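Local atomic coordinates of diaminopropionate ammonia-lyase (Escherichia coli, PDB entry 4D9K), a protein that uses pyridoxal 5'-phosphate to eliminate ammonia from both L- and D-2,3-diaminopropionate, yielding pyruvate and ammonia, and works as a homodimer. Residues Met1-Leu6 against Tyr352-Gln357; Arg33-Lys38 against Leu95-Leu100; Thr114-Thr119 against Asn137-Met142. All coordinates share one frame; numbering follows the deposited sequence.

The three contacts sit in different parts of one pyridoxal-phosphate enzyme chain. Contact 1 joins the N-terminal tail to a turn near the C-terminal end, and along the sequence both other contacts fall inside the loop it closes. In space contact 1 is remote, across the centre of the chain from the others: the centres of contacts 1 and 2 are 48 Å apart. The centres of contacts 1 and 3 are 43 Å apart. Contacts 2 and 3 follow each other in series, with centres about 24 Å apart and nearest atoms about 11 Å apart. Contact 3 alone approaches the active site, the side chain of Thr-119 lying about 6 Å from that of Lys-77, the cofactor-binding lysine.

Contact 1 (Met1-Leu6 against Tyr352-Gln357); sequences MSVFSL and YHPQRQ. With SO4 (sulfate ion), chain G.
One face of the Phe-4 ring is covered by CB of Tyr-352, which lies 3.7 Å from the centroid of the Phe-4 ring and 29° off its normal, a CH-pi contact. The two aromatic planes are close to parallel, at 24°, but the ring centroids of Phe-4 and Tyr-352 are 5.3 Å apart; the rings barely overlap, and the CB methylene is what lies over the Phe-4 face. The imidazole of His-353 carries OG of Ser-5 over one face, displaced toward the rim. At its edge, in the ring plane, ND1 of His-353 accepts a hydrogen bond from the amide N of Gln-355 (3.0 Å). At another point of the rim, also in the ring plane, a water lies 2.7 Å from NE2 of His-353 and donates to O of Leu-6, bridging the segments.

His-353 opens a type I beta turn that runs to Arg-356, between helices 342-352 and 356-362, with Gln-355 as N-cap of the second. Against it runs the irregular N-terminal tail that leads into strand 8-12, an edge strand of the six-stranded sheet. A single direct hydrogen bond joins the backbones, Phe-4 N to Tyr-352 O at 3.1 Å, with the donor above the carbonyl plane. Next to it, CA of His-353 makes a CA-H...O contact with O of Phe-4 (3.2 Å).

Phe-4 has CG between its backbone N and carbonyl carbon (chi1 61°); although its CB points away from the turn, this torsion swings the ring back against CB of Tyr-352. Outward on the surface, CG1 of Val-3 meets CG of Pro-354 at 3.7 Å. Tyr-352 packs on Trp-390 of the second subunit, and Phe-4 on Glu-391 of that same second subunit. Beyond the turn, NE2 of Gln-357 donates, at 2.8 Å, to O4 of a sulfate ion probably from the crystallisation liquor.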
loop_
_atom_site.group_PDB
_atom_site.type_symbol
_atom_site.label_atom_id
_atom_site.label_comp_id
_atom_site.label_asym_id
_atom_site.label_seq_id
_atom_site.Cartn_x
_atom_site.Cartn_y
_atom_site.Cartn_z
ATOM N N MET A 1 4.296 -19.547 2.651
ATOM C CA MET A 1 2.817 -19.324 2.606
ATOM C C MET A 1 2.372 -18.350 1.492
ATOM O O MET A 1 1.396 -17.617 1.651
ATOM C CB MET A 1 2.301 -18.886 3.992
ATOM C CG MET A 1 0.789 -18.969 4.181
ATOM S SD MET A 1 0.107 -20.643 4.266
ATOM C CE MET A 1 0.319 -21.014 6.010
ATOM N N SER A 2 3.079 -18.346 0.364
ATOM C CA SER A 2 2.549 -17.703 -0.840
ATOM C C SER A 2 1.342 -18.510 -1.300
ATOM O O SER A 2 0.349 -17.952 -1.758
ATOM C CB SER A 2 3.593 -17.633 -1.955
ATOM O OG SER A 2 3.106 -16.908 -3.077
ATOM N N VAL A 3 1.438 -19.830 -1.163
ATOM C CA VAL A 3 0.296 -20.717 -1.364
ATOM C C VAL A 3 -0.430 -20.824 -0.025
ATOM O O VAL A 3 0.104 -21.383 0.933
ATOM C CB VAL A 3 0.732 -22.110 -1.888
ATOM C CG1 VAL A 3 -0.453 -23.061 -1.968
ATOM C CG2 VAL A 3 1.399 -21.983 -3.253
ATOM N N PHE A 4 -1.632 -20.256 0.038
ATOM C CA PHE A 4 -2.429 -20.262 1.268
ATOM C C PHE A 4 -3.916 -20.469 1.007
ATOM O O PHE A 4 -4.414 -20.151 -0.075
ATOM C CB PHE A 4 -2.201 -18.989 2.097
ATOM C CG PHE A 4 -2.583 -17.711 1.394
ATOM C CD1 PHE A 4 -3.896 -17.242 1.425
ATOM C CD2 PHE A 4 -1.624 -16.957 0.722
ATOM C CE1 PHE A 4 -4.249 -16.061 0.785
ATOM C CE2 PHE A 4 -1.970 -15.772 0.085
ATOM C CZ PHE A 4 -3.284 -15.325 0.115
ATOM N N SER A 5 -4.608 -20.991 2.017
ATOM C CA SER A 5 -6.040 -21.259 1.947
ATOM C C SER A 5 -6.820 -20.440 2.969
ATOM O O SER A 5 -6.720 -20.670 4.181
ATOM C CB SER A 5 -6.322 -22.744 2.177
ATOM O OG SER A 5 -5.648 -23.548 1.230
ATOM N N LEU A 6 -7.595 -19.484 2.469
ATOM C CA LEU A 6 -8.541 -18.748 3.294
ATOM C C LEU A 6 -9.944 -19.257 2.998
ATOM O O LEU A 6 -10.223 -19.709 1.884
ATOM C CB LEU A 6 -8.444 -17.239 3.029
ATOM C CG LEU A 6 -7.081 -16.554 3.202
ATOM C CD1 LEU A 6 -7.209 -15.048 3.002
ATOM C CD2 LEU A 6 -6.451 -16.866 4.555
ATOM N N TYR A 352 -4.288 -17.210 -4.838
ATOM C CA TYR A 352 -3.217 -17.796 -4.036
ATOM C C TYR A 352 -3.580 -19.152 -3.420
ATOM O O TYR A 352 -2.714 -19.843 -2.873
ATOM C CB TYR A 352 -2.782 -16.826 -2.933
ATOM C CG TYR A 352 -1.935 -15.659 -3.402
ATOM C CD1 TYR A 352 -0.622 -15.851 -3.830
ATOM C CD2 TYR A 352 -2.441 -14.359 -3.399
ATOM C CE1 TYR A 352 0.160 -14.788 -4.251
ATOM C CE2 TYR A 352 -1.664 -13.287 -3.821
ATOM C CZ TYR A 352 -0.367 -13.507 -4.243
ATOM O OH TYR A 352 0.415 -12.455 -4.663
ATOM N N HIS A 353 -4.857 -19.519 -3.518
ATOM C CA HIS A 353 -5.363 -20.795 -3.017
ATOM C C HIS A 353 -4.734 -21.972 -3.728
ATOM O O HIS A 353 -4.506 -21.915 -4.937
ATOM C CB HIS A 353 -6.881 -20.837 -3.162
ATOM C CG HIS A 353 -7.569 -21.766 -2.184
ATOM N ND1 HIS A 353 -7.667 -23.095 -2.390
ATOM C CD2 HIS A 353 -8.214 -21.508 -0.975
ATOM C CE1 HIS A 353 -8.332 -23.663 -1.367
ATOM N NE2 HIS A 353 -8.668 -22.691 -0.499
ATOM N N PRO A 354 -4.414 -23.044 -2.979
ATOM C CA PRO A 354 -3.920 -24.310 -3.538
ATOM C C PRO A 354 -4.837 -24.876 -4.612
ATOM O O PRO A 354 -4.357 -25.444 -5.593
ATOM C CB PRO A 354 -3.936 -25.254 -2.336
ATOM C CG PRO A 354 -3.784 -24.375 -1.153
ATOM C CD PRO A 354 -4.330 -23.022 -1.507
ATOM N N GLN A 355 -6.145 -24.716 -4.407
ATOM C CA GLN A 355 -7.171 -25.254 -5.293
ATOM C C GLN A 355 -7.668 -24.190 -6.269
ATOM O O GLN A 355 -8.817 -24.215 -6.713
ATOM C CB GLN A 355 -8.322 -25.828 -4.466
ATOM C CG GLN A 355 -7.909 -27.024 -3.617
ATOM C CD GLN A 355 -8.890 -27.348 -2.509
ATOM O OE1 GLN A 355 -8.541 -28.020 -1.543
ATOM N NE2 GLN A 355 -10.117 -26.872 -2.641
ATOM N N ARG A 356 -6.769 -23.267 -6.597
ATOM C CA ARG A 356 -7.006 -22.177 -7.540
ATOM C C ARG A 356 -7.754 -22.624 -8.800
ATOM O O ARG A 356 -8.734 -21.990 -9.196
ATOM C CB ARG A 356 -5.659 -21.557 -7.915
ATOM C CG ARG A 356 -5.717 -20.384 -8.870
ATOM C CD ARG A 356 -4.326 -20.088 -9.401
ATOM N NE ARG A 356 -4.265 -18.799 -10.079
ATOM C CZ ARG A 356 -4.312 -18.642 -11.399
ATOM N NH1 ARG A 356 -4.422 -19.699 -12.202
ATOM N NH2 ARG A 356 -4.239 -17.420 -11.921
ATOM N N GLN A 357 -7.296 -23.718 -9.411
ATOM C CA GLN A 357 -7.881 -24.216 -10.659
ATOM C C GLN A 357 -9.365 -24.549 -10.512
ATOM O O GLN A 357 -10.186 -24.090 -11.308
ATOM C CB GLN A 357 -7.106 -25.426 -11.203
ATOM C CG GLN A 357 -7.423 -25.750 -12.664
ATOM C CD GLN A 357 -6.823 -27.062 -13.157
ATOM O OE1 GLN A 357 -7.088 -27.484 -14.283
ATOM N NE2 GLN A 357 -6.018 -27.714 -12.319
HETATM S S SO4 G . -3.828 -28.410 -9.865
HETATM O O1 SO4 G . -5.078 -29.154 -9.587
HETATM O O2 SO4 G . -3.049 -28.278 -8.610
HETATM O O3 SO4 G . -3.053 -29.140 -10.891
HETATM O O4 SO4 G . -4.138 -27.057 -10.389
HETATM O O HOH W 1 -10.384 -22.564 1.541
#

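Contact 2 (Arg33-Lys38 against Leu95-Leu100); sequences RQFHQK and LDIETL
Lys-38 with Glu-98, and Phe-35 with Leu-100, carry the meeting between the C-terminal end of helix 26-36 and the 3-10 turn at 97-98, part of the linker joining helices 78-93 and 102-106. The contact is thus helix end against interhelical loop, away from the active-site residues Lys-77 and Asp-120.

Its polar part is one lysine amine hydrogen-bonded to a backbone carbonyl. NZ of Lys-38 donates to O of Glu-98 at 2.7 Å; the amine stands 82° out of the carbonyl plane, and the C=O...N angle is 96°, so it is not on a lone pair. The same NZ lies 3.0 Å from O of Ile-97. Reach comes from an extended chain: CG of Lys-38 is opposite its own carbonyl carbon (chi1 -64°), and the bonds beyond run straight to the turn.

The apolar part is looser. CD2 of Leu-100 comes to the edge of the Phe-35 ring, 4.0 Å from its CE1, the two side chains lying alongside and pointing the same way. CD1 of Ile-97 approaches obliquely, 4.3 Å from CD1 of Phe-35. Around these, Ala-86 of helix 78-93 and Phe-102 of helix 102-106 also touch Phe-35, so its ring reaches a core shared by three helices. Within the first segment, CD2 of Phe-35 sits 3.8 Å above the ring plane of His-36, over its centre.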
loop_
_atom_site.group_PDB
_atom_site.type_symbol
_atom_site.label_atom_id
_atom_site.label_comp_id
_atom_site.label_asym_id
_atom_site.label_seq_id
_atom_site.Cartn_x
_atom_site.Cartn_y
_atom_site.Cartn_z
ATOM N N ARG A 33 -29.736 9.281 -10.503
ATOM C CA ARG A 33 -28.526 9.919 -10.998
ATOM C C ARG A 33 -28.771 11.381 -11.376
ATOM O O ARG A 33 -27.919 12.235 -11.121
ATOM C CB ARG A 33 -27.936 9.146 -12.180
ATOM C CG ARG A 33 -26.545 9.625 -12.559
ATOM C CD ARG A 33 -25.955 8.841 -13.714
ATOM N NE ARG A 33 -24.677 9.401 -14.155
ATOM C CZ ARG A 33 -23.887 8.843 -15.070
ATOM N NH1 ARG A 33 -24.232 7.698 -15.646
ATOM N NH2 ARG A 33 -22.744 9.425 -15.408
ATOM N N GLN A 34 -29.935 11.664 -11.966
ATOM C CA GLN A 34 -30.295 13.027 -12.377
ATOM C C GLN A 34 -30.491 13.963 -11.188
ATOM O O GLN A 34 -30.277 15.170 -11.304
ATOM C CB GLN A 34 -31.524 13.024 -13.290
ATOM C CG GLN A 34 -31.191 12.695 -14.741
ATOM C CD GLN A 34 -32.333 12.023 -15.487
ATOM O OE1 GLN A 34 -33.478 12.468 -15.425
ATOM N NE2 GLN A 34 -32.019 10.947 -16.209
ATOM N N PHE A 35 -30.889 13.399 -10.048
ATOM C CA PHE A 35 -30.882 14.138 -8.790
ATOM C C PHE A 35 -29.450 14.442 -8.355
ATOM O O PHE A 35 -29.130 15.585 -8.031
ATOM C CB PHE A 35 -31.622 13.375 -7.684
ATOM C CG PHE A 35 -31.296 13.857 -6.295
ATOM C CD1 PHE A 35 -31.795 15.074 -5.826
ATOM C CD2 PHE A 35 -30.481 13.102 -5.454
ATOM C CE1 PHE A 35 -31.482 15.524 -4.550
ATOM C CE2 PHE A 35 -30.170 13.547 -4.175
ATOM C CZ PHE A 35 -30.668 14.758 -3.723
ATOM N N HIS A 36 -28.597 13.416 -8.350
ATOM C CA HIS A 36 -27.221 13.560 -7.876
ATOM C C HIS A 36 -26.411 14.526 -8.689
ATOM O O HIS A 36 -25.553 15.222 -8.146
ATOM C CB HIS A 36 -26.525 12.206 -7.774
ATOM C CG HIS A 36 -27.043 11.351 -6.647
ATOM N ND1 HIS A 36 -27.753 10.228 -6.859
ATOM C CD2 HIS A 36 -26.955 11.507 -5.267
ATOM C CE1 HIS A 36 -28.097 9.689 -5.678
ATOM N NE2 HIS A 36 -27.608 10.474 -4.703
ATOM N N GLN A 37 -26.701 14.592 -9.987
ATOM C CA GLN A 37 -26.026 15.504 -10.914
ATOM C C GLN A 37 -26.274 16.982 -10.590
ATOM O O GLN A 37 -25.509 17.849 -11.015
ATOM C CB GLN A 37 -26.426 15.192 -12.363
ATOM C CG GLN A 37 -25.776 13.926 -12.909
ATOM C CD GLN A 37 -26.352 13.456 -14.235
ATOM O OE1 GLN A 37 -27.470 13.813 -14.611
ATOM N NE2 GLN A 37 -25.592 12.633 -14.943
ATOM N N LYS A 38 -27.332 17.251 -9.827
ATOM C CA LYS A 38 -27.693 18.609 -9.416
ATOM C C LYS A 38 -26.927 19.092 -8.188
ATOM O O LYS A 38 -26.836 20.299 -7.946
ATOM C CB LYS A 38 -29.193 18.702 -9.141
ATOM C CG LYS A 38 -30.062 18.465 -10.361
ATOM C CD LYS A 38 -31.516 18.345 -9.962
ATOM C CE LYS A 38 -32.378 18.044 -11.170
ATOM N NZ LYS A 38 -33.753 17.703 -10.730
ATOM N N LEU A 95 -43.222 19.277 -4.444
ATOM C CA LEU A 95 -42.278 19.519 -5.526
ATOM C C LEU A 95 -42.034 18.246 -6.331
ATOM O O LEU A 95 -42.309 17.141 -5.861
ATOM C CB LEU A 95 -40.957 20.063 -4.969
ATOM C CG LEU A 95 -41.027 21.401 -4.222
ATOM C CD1 LEU A 95 -39.832 21.568 -3.295
ATOM C CD2 LEU A 95 -41.138 22.572 -5.189
ATOM N N ASP A 96 -41.533 18.415 -7.550
ATOM C CA ASP A 96 -41.179 17.293 -8.406
ATOM C C ASP A 96 -39.669 17.092 -8.353
ATOM O O ASP A 96 -38.904 18.054 -8.481
ATOM C CB ASP A 96 -41.645 17.541 -9.844
ATOM C CG ASP A 96 -43.151 17.743 -9.948
ATOM O OD1 ASP A 96 -43.904 16.777 -9.711
ATOM O OD2 ASP A 96 -43.584 18.869 -10.278
ATOM N N ILE A 97 -39.251 15.842 -8.158
ATOM C CA ILE A 97 -37.831 15.502 -8.021
ATOM C C ILE A 97 -37.034 15.835 -9.288
ATOM O O ILE A 97 -35.864 16.196 -9.204
ATOM C CB ILE A 97 -37.630 14.019 -7.592
ATOM C CG1 ILE A 97 -36.231 13.785 -7.006
ATOM C CG2 ILE A 97 -37.918 13.054 -8.740
ATOM C CD1 ILE A 97 -36.058 14.284 -5.584
ATOM N N GLU A 98 -37.687 15.741 -10.446
ATOM C CA GLU A 98 -37.048 16.003 -11.738
ATOM C C GLU A 98 -36.583 17.446 -11.887
ATOM O O GLU A 98 -35.648 17.722 -12.637
ATOM C CB GLU A 98 -37.998 15.668 -12.896
ATOM C CG GLU A 98 -38.312 14.188 -13.074
ATOM C CD GLU A 98 -39.487 13.711 -12.232
ATOM O OE1 GLU A 98 -40.048 14.516 -11.457
ATOM O OE2 GLU A 98 -39.851 12.520 -12.350
ATOM N N THR A 99 -37.237 18.355 -11.168
ATOM C CA THR A 99 -37.003 19.793 -11.321
ATOM C C THR A 99 -36.596 20.475 -10.013
ATOM O O THR A 99 -36.718 21.698 -9.880
ATOM C CB THR A 99 -38.258 20.503 -11.867
ATOM O OG1 THR A 99 -39.390 20.166 -11.052
ATOM C CG2 THR A 99 -38.534 20.098 -13.316
ATOM N N LEU A 100 -36.110 19.685 -9.057
ATOM C CA LEU A 100 -35.796 20.195 -7.725
ATOM C C LEU A 100 -34.689 21.241 -7.742
ATOM O O LEU A 100 -33.607 21.012 -8.295
ATOM C CB LEU A 100 -35.441 19.053 -6.764
ATOM C CG LEU A 100 -34.961 19.414 -5.349
ATOM C CD1 LEU A 100 -36.009 20.188 -4.558
ATOM C CD2 LEU A 100 -34.550 18.153 -4.604
#

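Contact 3 (Thr114-Thr119 against Asn137-Met142); sequences TFATTT and NAVIYM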
loop_
_atom_site.group_PDB
_atom_site.type_symbol
_atom_site.label_atom_id
_atom_site.label_comp_id
_atom_site.label_asym_id
_atom_site.label_seq_id
_atom_site.Cartn_x
_atom_site.Cartn_y
_atom_site.Cartn_z
ATOM N N THR A 114 -36.539 16.711 11.401
ATOM C CA THR A 114 -35.501 15.955 12.090
ATOM C C THR A 114 -35.431 14.534 11.526
ATOM O O THR A 114 -36.419 13.792 11.564
ATOM C CB THR A 114 -35.745 15.922 13.614
ATOM O OG1 THR A 114 -35.838 17.261 14.116
ATOM C CG2 THR A 114 -34.614 15.203 14.334
ATOM N N PHE A 115 -34.265 14.170 10.995
ATOM C CA PHE A 115 -34.039 12.832 10.444
ATOM C C PHE A 115 -33.265 11.958 11.425
ATOM O O PHE A 115 -32.169 12.315 11.854
ATOM C CB PHE A 115 -33.302 12.913 9.103
ATOM C CG PHE A 115 -34.089 13.592 8.016
ATOM C CD1 PHE A 115 -35.255 13.019 7.519
ATOM C CD2 PHE A 115 -33.660 14.803 7.484
ATOM C CE1 PHE A 115 -35.982 13.643 6.517
ATOM C CE2 PHE A 115 -34.383 15.433 6.479
ATOM C CZ PHE A 115 -35.545 14.853 5.995
ATOM N N ALA A 116 -33.842 10.815 11.777
ATOM C CA ALA A 116 -33.229 9.910 12.743
ATOM C C ALA A 116 -32.846 8.578 12.110
ATOM O O ALA A 116 -33.595 8.032 11.298
ATOM C CB ALA A 116 -34.161 9.687 13.922
ATOM N N THR A 117 -31.675 8.065 12.483
ATOM C CA THR A 117 -31.223 6.755 12.015
ATOM C C THR A 117 -30.145 6.128 12.897
ATOM O O THR A 117 -29.363 6.828 13.541
ATOM C CB THR A 117 -30.745 6.791 10.541
ATOM O OG1 THR A 117 -30.472 5.458 10.096
ATOM C CG2 THR A 117 -29.497 7.647 10.369
ATOM N N THR A 118 -30.126 4.801 12.921
ATOM C CA THR A 118 -29.034 4.049 13.515
ATOM C C THR A 118 -28.037 3.690 12.415
ATOM O O THR A 118 -28.431 3.395 11.285
ATOM C CB THR A 118 -29.545 2.773 14.213
ATOM O OG1 THR A 118 -30.553 3.123 15.164
ATOM C CG2 THR A 118 -28.418 2.052 14.936
ATOM N N THR A 119 -26.748 3.728 12.745
ATOM C CA THR A 119 -25.704 3.382 11.785
ATOM C C THR A 119 -24.476 2.741 12.425
ATOM O O THR A 119 -24.184 2.963 13.606
ATOM C CB THR A 119 -25.263 4.610 10.955
ATOM O OG1 THR A 119 -24.556 4.173 9.786
ATOM C CG2 THR A 119 -24.368 5.542 11.770
ATOM N N ASN A 137 -32.487 18.957 10.413
ATOM C CA ASN A 137 -31.894 18.336 11.594
ATOM C C ASN A 137 -31.643 16.844 11.386
ATOM O O ASN A 137 -32.342 16.184 10.609
ATOM C CB ASN A 137 -32.776 18.557 12.829
ATOM C CG ASN A 137 -32.724 19.985 13.348
ATOM O OD1 ASN A 137 -32.027 20.841 12.801
ATOM N ND2 ASN A 137 -33.467 20.247 14.417
ATOM N N ALA A 138 -30.633 16.326 12.080
ATOM C CA ALA A 138 -30.309 14.907 12.035
ATOM C C ALA A 138 -29.844 14.418 13.401
ATOM O O ALA A 138 -29.025 15.061 14.056
ATOM C CB ALA A 138 -29.251 14.632 10.977
ATOM N N VAL A 139 -30.387 13.284 13.828
ATOM C CA VAL A 139 -29.961 12.642 15.069
ATOM C C VAL A 139 -29.594 11.186 14.797
ATOM O O VAL A 139 -30.460 10.340 14.562
ATOM C CB VAL A 139 -31.020 12.752 16.192
ATOM C CG1 VAL A 139 -30.982 14.132 16.830
ATOM C CG2 VAL A 139 -32.412 12.455 15.658
ATOM N N ILE A 140 -28.295 10.909 14.820
ATOM C CA ILE A 140 -27.783 9.591 14.472
ATOM C C ILE A 140 -27.450 8.805 15.736
ATOM O O ILE A 140 -26.825 9.329 16.657
ATOM C CB ILE A 140 -26.532 9.686 13.567
ATOM C CG1 ILE A 140 -26.683 10.796 12.506
ATOM C CG2 ILE A 140 -26.198 8.328 12.959
ATOM C CD1 ILE A 140 -27.792 10.601 11.492
ATOM N N TYR A 141 -27.881 7.551 15.774
ATOM C CA TYR A 141 -27.602 6.673 16.899
ATOM C C TYR A 141 -26.583 5.621 16.474
ATOM O O TYR A 141 -26.643 5.114 15.353
ATOM C CB TYR A 141 -28.890 5.994 17.377
ATOM C CG TYR A 141 -29.897 6.915 18.031
ATOM C CD1 TYR A 141 -30.170 6.819 19.394
ATOM C CD2 TYR A 141 -30.590 7.873 17.287
ATOM C CE1 TYR A 141 -31.097 7.655 20.001
ATOM C CE2 TYR A 141 -31.515 8.714 17.885
ATOM C CZ TYR A 141 -31.766 8.602 19.240
ATOM O OH TYR A 141 -32.689 9.434 19.833
ATOM N N MET A 142 -25.644 5.306 17.363
ATOM C CA MET A 142 -24.632 4.284 17.087
ATOM C C MET A 142 -24.490 3.309 18.261
ATOM O O MET A 142 -24.520 3.731 19.419
ATOM C CB MET A 142 -23.283 4.927 16.737
ATOM C CG MET A 142 -23.287 5.728 15.438
ATOM S SD MET A 142 -21.668 6.345 14.931
ATOM C CE MET A 142 -20.965 4.890 14.158
#
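Thr-117 O and Tyr-141 N form a short, straight bond of 2.8 Å (N-H...O 171°), one of five backbone hydrogen bonds that join strands 114-118 and 137-142. Phe-115 bonds through both its own N and its own O: the N donates to Asn-137 O at 2.8 Å, and the O accepts from Val-139 N. The bond from Thr-117 N to Val-139 O is weak, at 3.3 Å. At the end of the pair, Thr-119 N meets Tyr-141 O at 3.0 Å. The strands run parallel, their axes 16° apart, and helix 122-133 connects them in a beta-alpha-beta crossover at the middle of a four-stranded parallel sheet.

Side chains pack on both faces. On the face with Thr-114 and Thr-118, CB of Ala-116 touches CG2 of Val-139 at 3.7 Å, and helix 168-182 covers Ala-116 and Tyr-141. On the other, CG2 of Thr-117 lies beside CD1 of Ile-140 (3.6 Å), both residues touching Val-127 of helix 122-133. Thr-119 has OG1 opposite its backbone N (chi1 -163°), and this turns CG2 across to CG2 of Ile-140 at 3.5 Å and to CG of Met-142.

The buried threonine hydroxyls find partners outside the pair: OG1 of Thr-117 bonds Val-187 O, and that of Thr-118 bonds the hydroxyl of Thr-175. OG1 of Thr-119 bonds the amides of Gly-121, the residue after Asp-120, and of Gly-124 in the first turn of helix 122-133. Asp-120 is the inferred proton acceptor for the L-substrate. Strand bond, methyl packing and amide bonds thus converge on Thr-119, whose side chain is about 5 Å from that of Asp-120, an arrangement consistent with fixing the backbone that presents this carboxylate.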